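Local coordinates for tRNA modification GTPase MnmE (Chlorobium tepidum, PDB 3GEE), which binds and hydrolyses GTP and probably takes part in adding a carboxymethylaminomethyl group to the wobble uridine of certain tRNAs, at residues A[89-94]-A[135-140]; A[139-144]-A[453-458]. One frame throughout, in Å; residues are numbered along the deposited sequence.

In the fold
The two contacts follow one another along the chain: interaction 1 (89-94 with 135-140) ends on D139 and L140, and interaction 2 (139-144 with 453-458) begins on them. Their centres lie about 13 Å apart, and they touch where I138 CG2 packs at 4.1 Å from A143 N. Interaction 1 joins two loops of the N-terminal folate-binding region directly on the bound folinic acid, with R137 and F91 against the ligand. Interaction 2 lies farther from the ligand, in the helical domain, where the side chain of D139 is about 12 Å from the ligand and about 9 Å from that of R137. The segment 135-140 thus leads from the folate pocket to the start of helix 140-151.

Interaction 1 of 2, residues A[89-94]-A[135-140]; sequences RSFTAE and NGRIDL. With FON (N-{[4-({[(6R)-2-amino-5-formyl-4-oxo-1,4,5,6,7,8-hexahydropteridin-6-yl]methyl}amino)phenyl]carbonyl}-L-glutamic acid), chain C.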
loop_
_atom_site.group_PDB
_atom_site.type_symbol
_atom_site.label_atom_id
_atom_site.label_comp_id
_atom_site.label_asym_id
_atom_site.label_seq_id
_atom_site.Cartn_x
_atom_site.Cartn_y
_atom_site.Cartn_z
ATOM N N ARG A 89 7.985 -20.674 16.330
ATOM C CA ARG A 89 7.508 -20.966 14.990
ATOM C C ARG A 89 6.700 -19.795 14.429
ATOM O O ARG A 89 5.522 -19.933 14.077
ATOM C CB ARG A 89 6.703 -22.265 15.019
ATOM C CG ARG A 89 6.748 -23.086 13.740
ATOM C CD ARG A 89 5.897 -24.355 13.872
ATOM N NE ARG A 89 4.619 -24.079 14.536
ATOM C CZ ARG A 89 3.563 -24.898 14.542
ATOM N NH1 ARG A 89 3.600 -26.069 13.903
ATOM N NH2 ARG A 89 2.459 -24.532 15.186
ATOM N N SER A 90 7.365 -18.642 14.367
ATOM C CA SER A 90 6.832 -17.409 13.794
ATOM C C SER A 90 7.975 -16.657 13.115
ATOM O O SER A 90 9.130 -17.075 13.204
ATOM C CB SER A 90 6.237 -16.532 14.889
ATOM O OG SER A 90 7.255 -15.849 15.605
ATOM N N PHE A 91 7.660 -15.548 12.447
ATOM C CA PHE A 91 8.695 -14.727 11.814
ATOM C C PHE A 91 9.705 -14.179 12.831
ATOM O O PHE A 91 10.915 -14.319 12.639
ATOM C CB PHE A 91 8.092 -13.584 10.981
ATOM C CG PHE A 91 9.125 -12.653 10.412
ATOM C CD1 PHE A 91 9.928 -13.052 9.350
ATOM C CD2 PHE A 91 9.323 -11.387 10.962
ATOM C CE1 PHE A 91 10.904 -12.201 8.833
ATOM C CE2 PHE A 91 10.301 -10.528 10.454
ATOM C CZ PHE A 91 11.090 -10.935 9.391
ATOM N N THR A 92 9.203 -13.565 13.903
ATOM C CA THR A 92 10.066 -12.995 14.941
ATOM C C THR A 92 10.610 -14.056 15.878
ATOM O O THR A 92 11.471 -13.767 16.717
ATOM C CB THR A 92 9.342 -11.931 15.794
ATOM O OG1 THR A 92 8.150 -12.487 16.361
ATOM C CG2 THR A 92 8.988 -10.714 14.950
ATOM N N ALA A 93 10.102 -15.280 15.724
ATOM C CA ALA A 93 10.404 -16.406 16.619
ATOM C C ALA A 93 9.862 -16.198 18.037
ATOM O O ALA A 93 10.314 -16.843 18.980
ATOM C CB ALA A 93 11.906 -16.716 16.638
ATOM N N GLU A 94 8.908 -15.286 18.179
ATOM C CA GLU A 94 8.177 -15.133 19.421
ATOM C C GLU A 94 6.693 -15.184 19.129
ATOM O O GLU A 94 6.266 -15.395 17.992
ATOM C CB GLU A 94 8.459 -13.802 20.122
ATOM C CG GLU A 94 9.619 -12.970 19.630
ATOM C CD GLU A 94 9.447 -11.509 20.022
ATOM O OE1 GLU A 94 10.285 -10.974 20.793
ATOM O OE2 GLU A 94 8.447 -10.909 19.570
ATOM N N ASN A 135 16.815 -13.505 17.869
ATOM C CA ASN A 135 16.373 -14.838 18.274
ATOM C C ASN A 135 17.038 -15.959 17.480
ATOM O O ASN A 135 16.797 -17.134 17.747
ATOM C CB ASN A 135 14.855 -14.958 18.174
ATOM C CG ASN A 135 14.137 -14.146 19.230
ATOM O OD1 ASN A 135 14.734 -13.718 20.218
ATOM N ND2 ASN A 135 12.841 -13.934 19.027
ATOM N N GLY A 136 17.856 -15.594 16.497
ATOM C CA GLY A 136 18.664 -16.561 15.761
ATOM C C GLY A 136 17.937 -17.361 14.700
ATOM O O GLY A 136 18.509 -18.283 14.123
ATOM N N ARG A 137 16.680 -17.019 14.431
ATOM C CA ARG A 137 15.932 -17.692 13.376
ATOM C C ARG A 137 16.575 -17.420 12.017
ATOM O O ARG A 137 16.495 -18.242 11.102
ATOM C CB ARG A 137 14.474 -17.236 13.365
ATOM C CG ARG A 137 13.560 -18.142 12.546
ATOM C CD ARG A 137 12.192 -17.518 12.276
ATOM N NE ARG A 137 12.258 -16.326 11.427
ATOM C CZ ARG A 137 12.458 -16.342 10.112
ATOM N NH1 ARG A 137 12.499 -15.202 9.435
ATOM N NH2 ARG A 137 12.629 -17.494 9.472
ATOM N N ILE A 138 17.232 -16.266 11.916
ATOM C CA ILE A 138 17.763 -15.761 10.658
ATOM C C ILE A 138 19.058 -14.990 10.949
ATOM O O ILE A 138 19.221 -14.462 12.052
ATOM C CB ILE A 138 16.670 -14.900 9.946
ATOM C CG1 ILE A 138 16.499 -15.326 8.489
ATOM C CG2 ILE A 138 16.896 -13.398 10.098
ATOM C CD1 ILE A 138 15.857 -16.710 8.299
ATOM N N ASP A 139 19.989 -14.950 9.990
ATOM C CA ASP A 139 21.265 -14.229 10.191
ATOM C C ASP A 139 21.291 -12.822 9.571
ATOM O O ASP A 139 20.348 -12.428 8.881
ATOM C CB ASP A 139 22.487 -15.076 9.770
ATOM C CG ASP A 139 22.590 -15.297 8.256
ATOM O OD1 ASP A 139 21.980 -14.545 7.466
ATOM O OD2 ASP A 139 23.314 -16.230 7.848
ATOM N N LEU A 140 22.369 -12.077 9.819
ATOM C CA LEU A 140 22.496 -10.701 9.326
ATOM C C LEU A 140 22.356 -10.580 7.821
ATOM O O LEU A 140 21.709 -9.652 7.333
ATOM C CB LEU A 140 23.811 -10.059 9.765
ATOM C CG LEU A 140 23.722 -8.954 10.817
ATOM C CD1 LEU A 140 24.999 -8.131 10.801
ATOM C CD2 LEU A 140 22.508 -8.053 10.585
HETATM N N1 FON C . 3.069 -13.942 5.900
HETATM C C2 FON C . 2.596 -13.722 7.143
HETATM N NA2 FON C . 1.260 -13.836 7.366
HETATM N N3 FON C . 3.410 -13.391 8.180
HETATM C C4 FON C . 4.747 -13.260 8.037
HETATM O O4 FON C . 5.437 -12.954 9.032
HETATM C C4A FON C . 5.320 -13.478 6.676
HETATM N N5 FON C . 6.661 -13.430 6.276
HETATM C C6 FON C . 6.961 -14.518 5.328
HETATM C C7 FON C . 6.282 -14.027 4.056
HETATM N N8 FON C . 4.853 -14.055 4.340
HETATM C C8A FON C . 4.374 -13.842 5.600
HETATM C C9 FON C . 8.443 -14.851 5.134
HETATM N N10 FON C . 9.137 -15.076 6.394
HETATM C C11 FON C . 8.391 -17.844 9.430
HETATM C C12 FON C . 9.605 -17.814 8.746
HETATM C C13 FON C . 9.834 -16.884 7.733
HETATM C C14 FON C . 8.842 -15.975 7.375
HETATM C C15 FON C . 7.625 -15.993 8.073
HETATM C C16 FON C . 7.393 -16.925 9.089
HETATM C C FON C . 8.202 -18.870 10.520
HETATM O O FON C . 7.112 -18.993 11.058
HETATM N N FON C . 9.266 -19.604 10.874
HETATM C CA FON C . 9.284 -21.007 11.278
HETATM C CB FON C . 8.867 -21.943 10.138
HETATM C CG FON C . 8.600 -23.386 10.580
HETATM C CD FON C . 7.442 -23.994 9.811
HETATM O OE1 FON C . 6.274 -23.709 10.166
HETATM O OE2 FON C . 7.686 -24.765 8.851
HETATM C CT FON C . 10.665 -21.370 11.760
HETATM O O1 FON C . 10.789 -22.024 12.823
HETATM O O2 FON C . 11.645 -20.998 11.075
HETATM C CP1 FON C . 7.469 -12.545 6.678
HETATM O O3 FON C . 7.982 -11.769 5.890
#
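R137 and F91 cross at about a right angle, with the guanidinium and ring planes 43° apart. NH1 of R137 lies 3.4 Å from CD1 of the F91 ring, approaching obliquely. The bend of the arginine at chi3 (65°) carries NE round to the backbone of F91, where it donates to F91 O at 2.7 Å. That acceptor lies near the guanidinium edge, though tilted out of its plane, and the N-H...O angle of 143° is some way from straight. I138 CB lies toward the rim of one guanidinium face; over the opposite face, also offset toward the rim, is the phenyl carbon C12 of the folinic acid, 3.1 Å from NH2 of R137. This is the folate pocket of the TrmE N-terminal domain, in which R137 is a predicted ligand residue; K476 makes a cation-pi contact with F91, and T100 and H52 of the second subunit also bond the ligand. Further along, N135 ND2 donates to T92 O at 2.7 Å, in the carbonyl plane, and meets E94 CG at 3.4 Å. The E94 side chain crosses N135 at about a right angle, while its carboxylate bonds S36 OG and G15 N. Beside them, A93 CB packs on N135 CB at 3.8 Å.

Interaction 2 of 2, residues A[139-144]-A[453-458]; sequences DLLQAE and GQITGK
The carbonyl O of G453 is gripped by three donors, T456 N, T456 OG1 (3.1 Å) and K458 N (2.9 Å), at the C-terminal end of helix 441-456, where T456 comes up against L140. Together with a weak bond from G457 N to Q454 O, the K458 bond makes a Schellman motif, with G457 at positive phi as its C-prime residue. The turn presents T456 O to L140 N, which donates to it at 3.2 Å; the bond is nearly straight at nitrogen (166°), but the donor stands well above the carbonyl plane. The C-terminal end of helix 441-456 thereby meets the N-terminal end of helix 140-151, whose first turn is closed by a capping box: Q142 N donates to D139 OD1 at 2.8 Å, and D139 N to Q142 OE1. L140 packs CB on I455 O and CG on G457 CA. In L141, chi1 (-76°) sets CG beside the backbone N, where it meets I455 O. Its methyls CD2 and CD1 reach I455 CD1 at 4.0 Å and T456 CG2 at 4.1 Å. An alanine in place of L141 would probably take both methyls off I455 CD1 and T456 CG2 and open a gap between the helix ends. The junction lies within the helical domain: L141 and I455 both reach L173 on helix 168-177, R413 of helix 412-432 bonds the carbonyls of Q454 and I455, and L140 rests on helix 464-469.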
loop_
_atom_site.group_PDB
_atom_site.type_symbol
_atom_site.label_atom_id
_atom_site.label_comp_id
_atom_site.label_asym_id
_atom_site.label_seq_id
_atom_site.Cartn_x
_atom_site.Cartn_y
_atom_site.Cartn_z
ATOM N N ASP A 139 19.989 -14.950 9.990
ATOM C CA ASP A 139 21.265 -14.229 10.191
ATOM C C ASP A 139 21.291 -12.822 9.571
ATOM O O ASP A 139 20.348 -12.428 8.881
ATOM C CB ASP A 139 22.487 -15.076 9.770
ATOM C CG ASP A 139 22.590 -15.297 8.256
ATOM O OD1 ASP A 139 21.980 -14.545 7.466
ATOM O OD2 ASP A 139 23.314 -16.230 7.848
ATOM N N LEU A 140 22.369 -12.077 9.819
ATOM C CA LEU A 140 22.496 -10.701 9.326
ATOM C C LEU A 140 22.356 -10.580 7.821
ATOM O O LEU A 140 21.709 -9.652 7.333
ATOM C CB LEU A 140 23.811 -10.059 9.765
ATOM C CG LEU A 140 23.722 -8.954 10.817
ATOM C CD1 LEU A 140 24.999 -8.131 10.801
ATOM C CD2 LEU A 140 22.508 -8.053 10.585
ATOM N N LEU A 141 22.967 -11.510 7.092
ATOM C CA LEU A 141 22.819 -11.551 5.644
ATOM C C LEU A 141 21.345 -11.680 5.273
ATOM O O LEU A 141 20.816 -10.875 4.498
ATOM C CB LEU A 141 23.622 -12.703 5.040
ATOM C CG LEU A 141 25.142 -12.558 4.923
ATOM C CD1 LEU A 141 25.735 -13.850 4.389
ATOM C CD2 LEU A 141 25.538 -11.377 4.030
ATOM N N GLN A 142 20.688 -12.682 5.857
ATOM C CA GLN A 142 19.285 -12.960 5.589
ATOM C C GLN A 142 18.406 -11.795 6.014
ATOM O O GLN A 142 17.464 -11.436 5.309
ATOM C CB GLN A 142 18.849 -14.235 6.296
ATOM C CG GLN A 142 19.407 -15.511 5.690
ATOM C CD GLN A 142 19.046 -16.740 6.504
ATOM O OE1 GLN A 142 19.426 -16.862 7.672
ATOM N NE2 GLN A 142 18.303 -17.657 5.892
ATOM N N ALA A 143 18.725 -11.202 7.161
ATOM C CA ALA A 143 18.044 -9.993 7.616
ATOM C C ALA A 143 18.118 -8.888 6.554
ATOM O O ALA A 143 17.085 -8.371 6.113
ATOM C CB ALA A 143 18.631 -9.514 8.944
ATOM N N GLU A 144 19.339 -8.555 6.136
ATOM C CA GLU A 144 19.568 -7.534 5.119
ATOM C C GLU A 144 18.874 -7.901 3.812
ATOM O O GLU A 144 18.379 -7.026 3.099
ATOM C CB GLU A 144 21.065 -7.343 4.868
ATOM C CG GLU A 144 21.829 -6.741 6.026
ATOM C CD GLU A 144 23.239 -6.348 5.643
ATOM O OE1 GLU A 144 23.414 -5.261 5.050
ATOM O OE2 GLU A 144 24.177 -7.121 5.938
ATOM N N GLY A 453 32.861 -13.815 10.681
ATOM C CA GLY A 453 31.694 -13.962 11.544
ATOM C C GLY A 453 30.876 -12.697 11.723
ATOM O O GLY A 453 29.668 -12.766 11.951
ATOM N N GLN A 454 31.530 -11.542 11.625
ATOM C CA GLN A 454 30.855 -10.252 11.782
ATOM C C GLN A 454 29.826 -9.983 10.689
ATOM O O GLN A 454 28.818 -9.315 10.928
ATOM C CB GLN A 454 31.872 -9.111 11.831
ATOM C CG GLN A 454 32.301 -8.735 13.239
ATOM C CD GLN A 454 33.465 -7.763 13.270
ATOM O OE1 GLN A 454 33.617 -6.920 12.384
ATOM N NE2 GLN A 454 34.296 -7.875 14.304
ATOM N N ILE A 455 30.081 -10.511 9.495
ATOM C CA ILE A 455 29.198 -10.276 8.360
ATOM C C ILE A 455 27.895 -11.072 8.485
ATOM O O ILE A 455 26.870 -10.674 7.932
ATOM C CB ILE A 455 29.906 -10.505 6.984
ATOM C CG1 ILE A 455 29.511 -11.832 6.341
ATOM C CG2 ILE A 455 31.424 -10.390 7.107
ATOM C CD1 ILE A 455 29.429 -11.738 4.840
ATOM N N THR A 456 27.938 -12.179 9.224
ATOM C CA THR A 456 26.758 -13.017 9.444
ATOM C C THR A 456 26.093 -12.729 10.789
ATOM O O THR A 456 25.028 -13.268 11.090
ATOM C CB THR A 456 27.087 -14.527 9.336
ATOM O OG1 THR A 456 28.071 -14.882 10.314
ATOM C CG2 THR A 456 27.604 -14.870 7.949
ATOM N N GLY A 457 26.726 -11.881 11.592
ATOM C CA GLY A 457 26.167 -11.463 12.871
ATOM C C GLY A 457 26.611 -12.266 14.083
ATOM O O GLY A 457 26.054 -12.099 15.173
ATOM N N LYS A 458 27.604 -13.138 13.902
ATOM C CA LYS A 458 28.182 -13.906 15.013
ATOM C C LYS A 458 28.676 -12.967 16.107
ATOM O O LYS A 458 28.467 -13.216 17.296
ATOM C CB LYS A 458 29.321 -14.814 14.532
ATOM C CG LYS A 458 28.868 -16.193 14.074
ATOM C CD LYS A 458 28.739 -17.161 15.253
ATOM C CE LYS A 458 27.535 -18.093 15.102
ATOM N NZ LYS A 458 27.627 -19.005 13.924
#